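Local structure of ATP phosphoribosyltransferase (Methanobacterium thermoautotrophicum, 2VD3) at residues A[7-12]-A[47-52]; A[56-61]-A[69-74]; A[112-117]-A[134-139]. The protein probably catalyses the condensation of ATP with 5-phosphoribose 1-diphosphate, the magnesium-dependent first step of histidine biosynthesis, and is captured here with the inhibitor histidine bound. All blocks are in the same frame, centred on the assembly; numbering follows the deposited sequence. Where two conformers were deposited one is given.

Overall arrangement
Contacts 1 and 2 share the buried core of one lobe, their centres about 10 Å apart, whereas contact 3 lies on the surface, about 39 Å and 30 Å from their centres. Strand 5-10 joins the first two: it pairs with strand 47-52 on one edge and strand 68-72 on the other, and helix 57-63, connecting those two strands, passes over it on one face of the sheet. Contact 1 is therefore mainly backbone bonding in a parallel sheet, and contact 2 apolar methyl packing of helix against sheet. Contact 3 closes a similar parallel strand pair, 117-120 with 138-141, at its entrance, with one backbone bond, an isoleucine patch and charged side chains at the solvent-exposed side.

Contact 1: residues A[7-12]-A[47-52]; sequences IAVPSK and IEVMFS
Four backbone hydrogen bonds join strands 7-10 and 47-52 in parallel, using both polar groups of Ile7 and of Val9. Ile7 N to Glu48 O and Val9 N to Met50 O both measure 2.9 Å and lie in the carbonyl plane, the first almost straight (173°). The return bonds are less regular: Met50 N approaches Ile7 O from above the carbonyl plane, 36° out of it. Ser52 N lies similarly above the plane of Val9 O, at 3.1 Å. Past Pro10 the pairing loosens: Ser11 N is 3.1 Å from Ser52 O but strongly bent (125°), and Ser11 OG adds another weak bond to that oxygen. On the face carrying Ile7, Val9, Val49 and Phe51, Ile7 CG2 sits in the crowded position between backbone N and carbonyl carbon; it lies alongside Val49 CG2 at 3.8 Å and also touches Ile47 CG2. The other Val49 branch, CG1, anti to its backbone N, meets Val9 CG2 at 3.9 Å and covers the rim of one Phe51 ring face, while Val9 O lies at that ring's edge. Ala8 and Met50 occupy the opposite face, beneath helix 57-63, where Met50 touches Phe60 and also Ile152 of the second subunit. The backbone of Ala8 bonds to Leu68 and Ile70 of the next strand, and Glu48 pairs with Arg6 in a salt bridge. Strand 5-10 is thus an interior strand of the sheet, its alternate peptides serving two neighbours, so that buried backbone polarity is satisfied within the sheet while methyl groups fill the face beside it.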
loop_
_atom_site.group_PDB
_atom_site.type_symbol
_atom_site.label_atom_id
_atom_site.label_comp_id
_atom_site.label_asym_id
_atom_site.label_seq_id
_atom_site.Cartn_x
_atom_site.Cartn_y
_atom_site.Cartn_z
ATOM N N ILE A 7 -11.356 -7.391 -25.625
ATOM C CA ILE A 7 -10.479 -8.416 -25.051
ATOM C C ILE A 7 -10.315 -8.263 -23.534
ATOM O O ILE A 7 -9.995 -7.176 -23.021
ATOM C CB ILE A 7 -9.105 -8.509 -25.772
ATOM C CG1 ILE A 7 -8.175 -9.500 -25.064
ATOM C CG2 ILE A 7 -8.445 -7.155 -25.896
ATOM C CD1 ILE A 7 -7.272 -10.287 -26.033
ATOM N N ALA A 8 -10.547 -9.371 -22.838
ATOM C CA ALA A 8 -10.440 -9.440 -21.397
ATOM C C ALA A 8 -8.993 -9.690 -21.002
ATOM O O ALA A 8 -8.385 -10.679 -21.401
ATOM C CB ALA A 8 -11.352 -10.532 -20.850
ATOM N N VAL A 9 -8.438 -8.774 -20.225
ATOM C CA VAL A 9 -7.031 -8.838 -19.839
ATOM C C VAL A 9 -6.966 -8.792 -18.322
ATOM O O VAL A 9 -7.663 -7.990 -17.703
ATOM C CB VAL A 9 -6.229 -7.673 -20.487
ATOM C CG1 VAL A 9 -4.816 -7.556 -19.921
ATOM C CG2 VAL A 9 -6.198 -7.841 -22.014
ATOM N N PRO A 10 -6.172 -9.688 -17.711
ATOM C CA PRO A 10 -6.057 -9.694 -16.251
ATOM C C PRO A 10 -5.626 -8.348 -15.695
ATOM O O PRO A 10 -4.795 -7.659 -16.301
ATOM C CB PRO A 10 -5.013 -10.781 -15.988
ATOM C CG PRO A 10 -5.189 -11.703 -17.156
ATOM C CD PRO A 10 -5.380 -10.778 -18.314
ATOM N N SER A 11 -6.219 -7.983 -14.559
ATOM C CA SER A 11 -6.018 -6.680 -13.920
ATOM C C SER A 11 -4.932 -6.708 -12.860
ATOM O O SER A 11 -4.242 -5.710 -12.646
ATOM C CB SER A 11 -7.322 -6.194 -13.293
ATOM O OG SER A 11 -8.017 -7.266 -12.681
ATOM N N LYS A 12 -4.791 -7.846 -12.187
ATOM C CA LYS A 12 -3.744 -8.019 -11.180
ATOM C C LYS A 12 -3.072 -9.378 -11.345
ATOM O O LYS A 12 -3.542 -10.217 -12.112
ATOM C CB LYS A 12 -4.291 -7.807 -9.748
ATOM C CG LYS A 12 -5.653 -8.451 -9.460
ATOM C CD LYS A 12 -6.462 -7.635 -8.445
ATOM C CE LYS A 12 -6.140 -8.008 -7.004
ATOM N NZ LYS A 12 -6.890 -7.164 -6.038
ATOM N N ILE A 47 -10.443 -2.238 -31.310
ATOM C CA ILE A 47 -10.123 -3.104 -30.192
ATOM C C ILE A 47 -10.157 -2.348 -28.874
ATOM O O ILE A 47 -9.437 -1.365 -28.695
ATOM C CB ILE A 47 -8.751 -3.831 -30.377
ATOM C CG1 ILE A 47 -8.768 -4.687 -31.654
ATOM C CG2 ILE A 47 -8.423 -4.694 -29.150
ATOM C CD1 ILE A 47 -7.405 -5.092 -32.151
ATOM N N GLU A 48 -10.996 -2.813 -27.956
ATOM C CA GLU A 48 -10.966 -2.307 -26.590
ATOM C C GLU A 48 -10.552 -3.399 -25.591
ATOM O O GLU A 48 -10.610 -4.604 -25.884
ATOM C CB GLU A 48 -12.296 -1.653 -26.204
ATOM C CG GLU A 48 -13.260 -2.586 -25.512
ATOM C CD GLU A 48 -14.688 -2.083 -25.500
ATOM O OE1 GLU A 48 -15.587 -2.926 -25.286
ATOM O OE2 GLU A 48 -14.911 -0.863 -25.704
ATOM N N VAL A 49 -10.121 -2.956 -24.415
ATOM C CA VAL A 49 -9.659 -3.858 -23.377
ATOM C C VAL A 49 -10.572 -3.733 -22.175
ATOM O O VAL A 49 -10.882 -2.618 -21.736
ATOM C CB VAL A 49 -8.181 -3.580 -22.997
ATOM C CG1 VAL A 49 -7.804 -4.250 -21.677
ATOM C CG2 VAL A 49 -7.260 -4.041 -24.123
ATOM N N MET A 50 -11.038 -4.882 -21.686
ATOM C CA MET A 50 -11.725 -4.947 -20.407
ATOM C C MET A 50 -10.826 -5.564 -19.342
ATOM O O MET A 50 -10.394 -6.713 -19.471
ATOM C CB MET A 50 -13.032 -5.742 -20.506
ATOM C CG MET A 50 -13.793 -5.750 -19.180
ATOM S SD MET A 50 -15.389 -6.579 -19.176
ATOM C CE MET A 50 -14.893 -8.255 -19.575
ATOM N N PHE A 51 -10.562 -4.803 -18.289
ATOM C CA PHE A 51 -9.817 -5.309 -17.150
ATOM C C PHE A 51 -10.683 -6.190 -16.253
ATOM O O PHE A 51 -11.626 -5.733 -15.617
ATOM C CB PHE A 51 -9.179 -4.164 -16.368
ATOM C CG PHE A 51 -8.109 -3.451 -17.127
ATOM C CD1 PHE A 51 -8.218 -2.096 -17.395
ATOM C CD2 PHE A 51 -6.988 -4.147 -17.598
ATOM C CE1 PHE A 51 -7.221 -1.430 -18.107
ATOM C CE2 PHE A 51 -5.998 -3.507 -18.318
ATOM C CZ PHE A 51 -6.108 -2.143 -18.573
ATOM N N SER A 52 -10.330 -7.466 -16.214
ATOM C CA SER A 52 -11.080 -8.464 -15.501
ATOM C C SER A 52 -10.117 -9.256 -14.651
ATOM O O SER A 52 -8.958 -9.395 -15.024
ATOM C CB SER A 52 -11.739 -9.399 -16.514
ATOM O OG SER A 52 -12.628 -8.694 -17.362
#

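Contact 2: residues A[56-61]-A[69-74]; sequences DIPEFV and GITGYD
Asp56 OD2, close to the start of the helix that runs through 57-61, is gripped twice: by a salt bridge from Arg79 NH1 and by a hydrogen bond from Thr143 N of the second subunit. In the backbone, Phe60 N bonds to Asp56 O at 3.0 Å. The helix lies over strand 69-72, running roughly antiparallel to it at 146°, with the axes 8.4 Å apart. Ile57 is the main wedge. Its CG2, anti to the backbone N, rests on Gly69 CA at 3.7 Å and on Thr71 CG2 at 3.8 Å, while the extended CG1-CD1 arm carries CD1 to within 3.4 Å of Ile70 O. One turn later Val61 brings CG2 to 3.6 Å from Gly69 N, so two methyls settle on a backbone that has no beta carbon to hold them off. Thr71 and Ile57 interleave, pointing opposite ways, with Ile57 CB 3.9 Å from Thr71 CB. Thr71 OG1 stands anti to the backbone N (chi1 -170°) and is hydrogen-bonded to Ala54 O; this puts CG2 in the crowded position, where it also meets Pro58 CD at 3.9 Å, the proline ring crossing at about a right angle. Ile70 leaves on the far face, where its side chain touches Leu89 and Tyr91, and Gly72 is the N-cap residue of helix 73-79. The arrangement is a beta-alpha-beta crossover in which helix 57-63 links strands 47-52 and 68-72 across strand 5-10. Aliphatic groups pack on one another and on strand backbone, with no hydrogen bond between the segments: Thr71 OG1 is satisfied ahead of the helix, and Asp56 OD2 is shared between its own chain and the second subunit.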
loop_
_atom_site.group_PDB
_atom_site.type_symbol
_atom_site.label_atom_id
_atom_site.label_comp_id
_atom_site.label_asym_id
_atom_site.label_seq_id
_atom_site.Cartn_x
_atom_site.Cartn_y
_atom_site.Cartn_z
ATOM N N ASP A 56 -12.077 -14.984 -13.713
ATOM C CA ASP A 56 -13.380 -14.656 -14.288
ATOM C C ASP A 56 -13.337 -14.601 -15.812
ATOM O O ASP A 56 -14.369 -14.654 -16.476
ATOM C CB ASP A 56 -13.862 -13.300 -13.754
ATOM C CG ASP A 56 -14.279 -13.348 -12.306
ATOM O OD1 ASP A 56 -14.118 -12.323 -11.626
ATOM O OD2 ASP A 56 -14.792 -14.388 -11.841
ATOM N N ILE A 57 -12.138 -14.486 -16.372
ATOM C CA ILE A 57 -11.986 -14.384 -17.823
ATOM C C ILE A 57 -12.538 -15.588 -18.633
ATOM O O ILE A 57 -13.170 -15.391 -19.666
ATOM C CB ILE A 57 -10.535 -14.029 -18.213
ATOM C CG1 ILE A 57 -10.173 -12.648 -17.633
ATOM C CG2 ILE A 57 -10.366 -14.068 -19.721
ATOM C CD1 ILE A 57 -8.796 -12.101 -18.006
ATOM N N PRO A 58 -12.298 -16.833 -18.185
ATOM C CA PRO A 58 -12.937 -17.918 -18.931
ATOM C C PRO A 58 -14.457 -17.722 -19.122
ATOM O O PRO A 58 -14.944 -17.798 -20.248
ATOM C CB PRO A 58 -12.628 -19.147 -18.075
ATOM C CG PRO A 58 -11.349 -18.816 -17.441
ATOM C CD PRO A 58 -11.451 -17.356 -17.097
ATOM N N GLU A 59 -15.180 -17.434 -18.038
ATOM C CA GLU A 59 -16.624 -17.188 -18.100
ATOM C C GLU A 59 -17.041 -15.956 -18.921
ATOM O O GLU A 59 -17.973 -16.050 -19.722
ATOM C CB GLU A 59 -17.234 -17.132 -16.693
ATOM C CG GLU A 59 -17.325 -18.508 -16.019
ATOM C CD GLU A 59 -18.183 -19.498 -16.793
ATOM O OE1 GLU A 59 -19.403 -19.547 -16.545
ATOM O OE2 GLU A 59 -17.645 -20.240 -17.639
ATOM N N PHE A 60 -16.359 -14.821 -18.731
ATOM C CA PHE A 60 -16.653 -13.623 -19.518
ATOM C C PHE A 60 -16.557 -13.907 -21.012
ATOM O O PHE A 60 -17.363 -13.395 -21.814
ATOM C CB PHE A 60 -15.724 -12.449 -19.167
ATOM C CG PHE A 60 -15.928 -11.882 -17.781
ATOM C CD1 PHE A 60 -17.082 -12.158 -17.045
ATOM C CD2 PHE A 60 -14.958 -11.040 -17.216
ATOM C CE1 PHE A 60 -17.256 -11.613 -15.762
ATOM C CE2 PHE A 60 -15.131 -10.491 -15.949
ATOM C CZ PHE A 60 -16.277 -10.776 -15.219
ATOM N N VAL A 61 -15.570 -14.717 -21.382
ATOM C CA VAL A 61 -15.367 -15.092 -22.771
ATOM C C VAL A 61 -16.373 -16.151 -23.214
ATOM O O VAL A 61 -16.880 -16.093 -24.332
ATOM C CB VAL A 61 -13.900 -15.543 -23.032
ATOM C CG1 VAL A 61 -13.712 -16.039 -24.468
ATOM C CG2 VAL A 61 -12.923 -14.393 -22.725
ATOM N N GLY A 69 -10.068 -13.334 -24.578
ATOM C CA GLY A 69 -9.480 -13.199 -23.255
ATOM C C GLY A 69 -8.056 -13.693 -23.245
ATOM O O GLY A 69 -7.659 -14.470 -24.105
ATOM N N ILE A 70 -7.278 -13.215 -22.288
ATOM C CA ILE A 70 -5.928 -13.704 -22.075
ATOM C C ILE A 70 -5.946 -14.168 -20.643
ATOM O O ILE A 70 -6.135 -13.358 -19.744
ATOM C CB ILE A 70 -4.884 -12.577 -22.240
ATOM C CG1 ILE A 70 -4.836 -12.089 -23.698
ATOM C CG2 ILE A 70 -3.491 -13.032 -21.731
ATOM C CD1 ILE A 70 -3.939 -10.867 -23.918
ATOM N N THR A 71 -5.802 -15.470 -20.423
ATOM C CA THR A 71 -5.772 -16.002 -19.059
ATOM C C THR A 71 -5.052 -17.344 -18.997
ATOM O O THR A 71 -4.597 -17.856 -20.022
ATOM C CB THR A 71 -7.194 -16.047 -18.390
ATOM O OG1 THR A 71 -7.057 -16.357 -16.997
ATOM C CG2 THR A 71 -8.114 -17.055 -19.050
ATOM N N GLY A 72 -4.942 -17.896 -17.793
ATOM C CA GLY A 72 -4.182 -19.115 -17.570
ATOM C C GLY A 72 -5.008 -20.331 -17.896
ATOM O O GLY A 72 -6.207 -20.343 -17.657
ATOM N N TYR A 73 -4.355 -21.354 -18.448
ATOM C CA TYR A 73 -5.000 -22.612 -18.822
ATOM C C TYR A 73 -5.622 -23.308 -17.614
ATOM O O TYR A 73 -6.703 -23.881 -17.718
ATOM C CB TYR A 73 -3.991 -23.530 -19.517
ATOM C CG TYR A 73 -4.561 -24.839 -20.017
ATOM C CD1 TYR A 73 -5.534 -24.868 -21.018
ATOM C CD2 TYR A 73 -4.113 -26.052 -19.504
ATOM C CE1 TYR A 73 -6.048 -26.074 -21.483
ATOM C CE2 TYR A 73 -4.627 -27.264 -19.959
ATOM C CZ TYR A 73 -5.588 -27.266 -20.949
ATOM O OH TYR A 73 -6.101 -28.465 -21.393
ATOM N N ASP A 74 -4.940 -23.255 -16.469
ATOM C CA ASP A 74 -5.478 -23.826 -15.238
ATOM C C ASP A 74 -6.861 -23.270 -14.903
ATOM O O ASP A 74 -7.769 -24.015 -14.534
ATOM C CB ASP A 74 -4.512 -23.632 -14.065
ATOM C CG ASP A 74 -4.017 -22.187 -13.918
ATOM O OD1 ASP A 74 -3.111 -21.978 -13.101
ATOM O OD2 ASP A 74 -4.507 -21.264 -14.600
#

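Contact 3: residues A[112-117]-A[134-139]; sequences IPRGAV and GIDAEV
Ile112 and Ile135 take the same form, CG1 anti to the carbonyl carbon and CG2 anti to the backbone N, and cross at about a right angle. Their CG2 methyls touch at 3.7 Å and their CD1 tips at 4.1 Å; Ala137 CB lies beside Ile112 CG2, and Leu130 packs against Ile135 and Ala137. On the solvent-exposed side Arg114, with an unusual first torsion (chi1 -106°) and a bend at chi2, folds its guanidinium across Asp136, NH1 standing 3.6 Å from Asp136 CB. Asp136 CG is anti to its backbone N (chi1 -178°), the carboxylate turned 68° from the guanidinium; Arg114 NH1 to Asp136 OD2, 4.4 Å, is no salt bridge. Arg114 also touches a crystal neighbour, which may influence its pose. Glu138 has CG anti to the carbonyl carbon and bends at chi2, its CB and CG near Ala116 O. That oxygen accepts Glu138 N at 2.7 Å, nearly along the C=O axis, where a type I turn enters the parallel pair. Arg114 O and Asp136 O approach to 2.6 Å, apparently strained, as neither can donate. The Schellman motif at Gly134 ends the helix of this beta-alpha-beta unit; attraction between the exposed charges is probably loose, leaving cohesion to the methyls and one short bond.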
loop_
_atom_site.group_PDB
_atom_site.type_symbol
_atom_site.label_atom_id
_atom_site.label_comp_id
_atom_site.label_asym_id
_atom_site.label_seq_id
_atom_site.Cartn_x
_atom_site.Cartn_y
_atom_site.Cartn_z
ATOM N N ILE A 112 -1.815 -43.531 -2.159
ATOM C CA ILE A 112 -2.849 -42.746 -1.494
ATOM C C ILE A 112 -3.972 -43.657 -0.991
ATOM O O ILE A 112 -4.590 -44.378 -1.779
ATOM C CB ILE A 112 -3.398 -41.616 -2.405
ATOM C CG1 ILE A 112 -2.277 -40.645 -2.792
ATOM C CG2 ILE A 112 -4.526 -40.858 -1.713
ATOM C CD1 ILE A 112 -2.561 -39.824 -4.038
ATOM N N PRO A 113 -4.230 -43.627 0.329
ATOM C CA PRO A 113 -5.250 -44.477 0.936
ATOM C C PRO A 113 -6.659 -43.878 0.839
ATOM O O PRO A 113 -6.809 -42.670 0.617
ATOM C CB PRO A 113 -4.804 -44.577 2.403
ATOM C CG PRO A 113 -3.652 -43.583 2.573
ATOM C CD PRO A 113 -3.574 -42.767 1.328
ATOM N N ARG A 114 -7.668 -44.735 1.004
ATOM C CA ARG A 114 -9.082 -44.357 0.954
ATOM C C ARG A 114 -9.407 -43.002 1.592
ATOM O O ARG A 114 -10.078 -42.163 0.981
ATOM C CB ARG A 114 -9.943 -45.447 1.613
ATOM C CG ARG A 114 -10.732 -46.324 0.652
ATOM C CD ARG A 114 -9.852 -47.324 -0.072
ATOM N NE ARG A 114 -10.644 -48.286 -0.837
ATOM C CZ ARG A 114 -11.021 -48.123 -2.105
ATOM N NH1 ARG A 114 -10.688 -47.025 -2.779
ATOM N NH2 ARG A 114 -11.738 -49.069 -2.705
ATOM N N GLY A 115 -8.939 -42.787 2.815
ATOM C CA GLY A 115 -9.365 -41.619 3.582
ATOM C C GLY A 115 -8.551 -40.350 3.419
ATOM O O GLY A 115 -8.808 -39.366 4.114
ATOM N N ALA A 116 -7.581 -40.355 2.505
ATOM C CA ALA A 116 -6.612 -39.262 2.413
ATOM C C ALA A 116 -7.266 -37.936 2.081
ATOM O O ALA A 116 -8.164 -37.864 1.243
ATOM C CB ALA A 116 -5.518 -39.578 1.411
ATOM N N VAL A 117 -6.815 -36.889 2.761
ATOM C CA VAL A 117 -7.321 -35.543 2.515
ATOM C C VAL A 117 -6.310 -34.762 1.686
ATOM O O VAL A 117 -5.116 -34.754 1.995
ATOM C CB VAL A 117 -7.667 -34.808 3.835
ATOM C CG1 VAL A 117 -8.109 -33.383 3.562
ATOM C CG2 VAL A 117 -8.758 -35.571 4.595
ATOM N N GLY A 134 -8.795 -43.036 -10.459
ATOM C CA GLY A 134 -9.599 -43.952 -9.644
ATOM C C GLY A 134 -9.348 -43.911 -8.146
ATOM O O GLY A 134 -9.809 -44.788 -7.411
ATOM N N ILE A 135 -8.628 -42.889 -7.688
ATOM C CA ILE A 135 -8.280 -42.770 -6.274
ATOM C C ILE A 135 -9.451 -42.206 -5.479
ATOM O O ILE A 135 -10.095 -41.241 -5.900
ATOM C CB ILE A 135 -7.032 -41.888 -6.041
ATOM C CG1 ILE A 135 -5.940 -42.185 -7.075
ATOM C CG2 ILE A 135 -6.495 -42.094 -4.636
ATOM C CD1 ILE A 135 -4.850 -41.113 -7.149
ATOM N N ASP A 136 -9.729 -42.831 -4.338
ATOM C CA ASP A 136 -10.709 -42.321 -3.394
ATOM C C ASP A 136 -9.950 -41.501 -2.363
ATOM O O ASP A 136 -9.237 -42.047 -1.524
ATOM C CB ASP A 136 -11.484 -43.465 -2.733
ATOM C CG ASP A 136 -12.562 -42.979 -1.761
ATOM O OD1 ASP A 136 -12.585 -41.783 -1.394
ATOM O OD2 ASP A 136 -13.392 -43.816 -1.340
ATOM N N ALA A 137 -10.084 -40.184 -2.465
ATOM C CA ALA A 137 -9.495 -39.265 -1.507
ATOM C C ALA A 137 -10.406 -38.054 -1.382
ATOM O O ALA A 137 -11.142 -37.725 -2.320
ATOM C CB ALA A 137 -8.090 -38.855 -1.939
ATOM N N GLU A 138 -10.372 -37.408 -0.220
ATOM C CA GLU A 138 -11.190 -36.225 0.017
ATOM C C GLU A 138 -10.443 -34.972 -0.415
ATOM O O GLU A 138 -9.216 -34.879 -0.277
ATOM C CB GLU A 138 -11.612 -36.113 1.488
ATOM C CG GLU A 138 -12.041 -37.430 2.150
ATOM C CD GLU A 138 -13.093 -38.196 1.359
ATOM O OE1 GLU A 138 -14.127 -37.596 0.985
ATOM O OE2 GLU A 138 -12.882 -39.408 1.123
ATOM N N VAL A 139 -11.201 -34.010 -0.930
ATOM C CA VAL A 139 -10.648 -32.776 -1.458
ATOM C C VAL A 139 -11.177 -31.603 -0.650
ATOM O O VAL A 139 -12.388 -31.379 -0.587
ATOM C CB VAL A 139 -11.003 -32.610 -2.958
ATOM C CG1 VAL A 139 -10.674 -31.223 -3.452
ATOM C CG2 VAL A 139 -10.281 -33.664 -3.791
#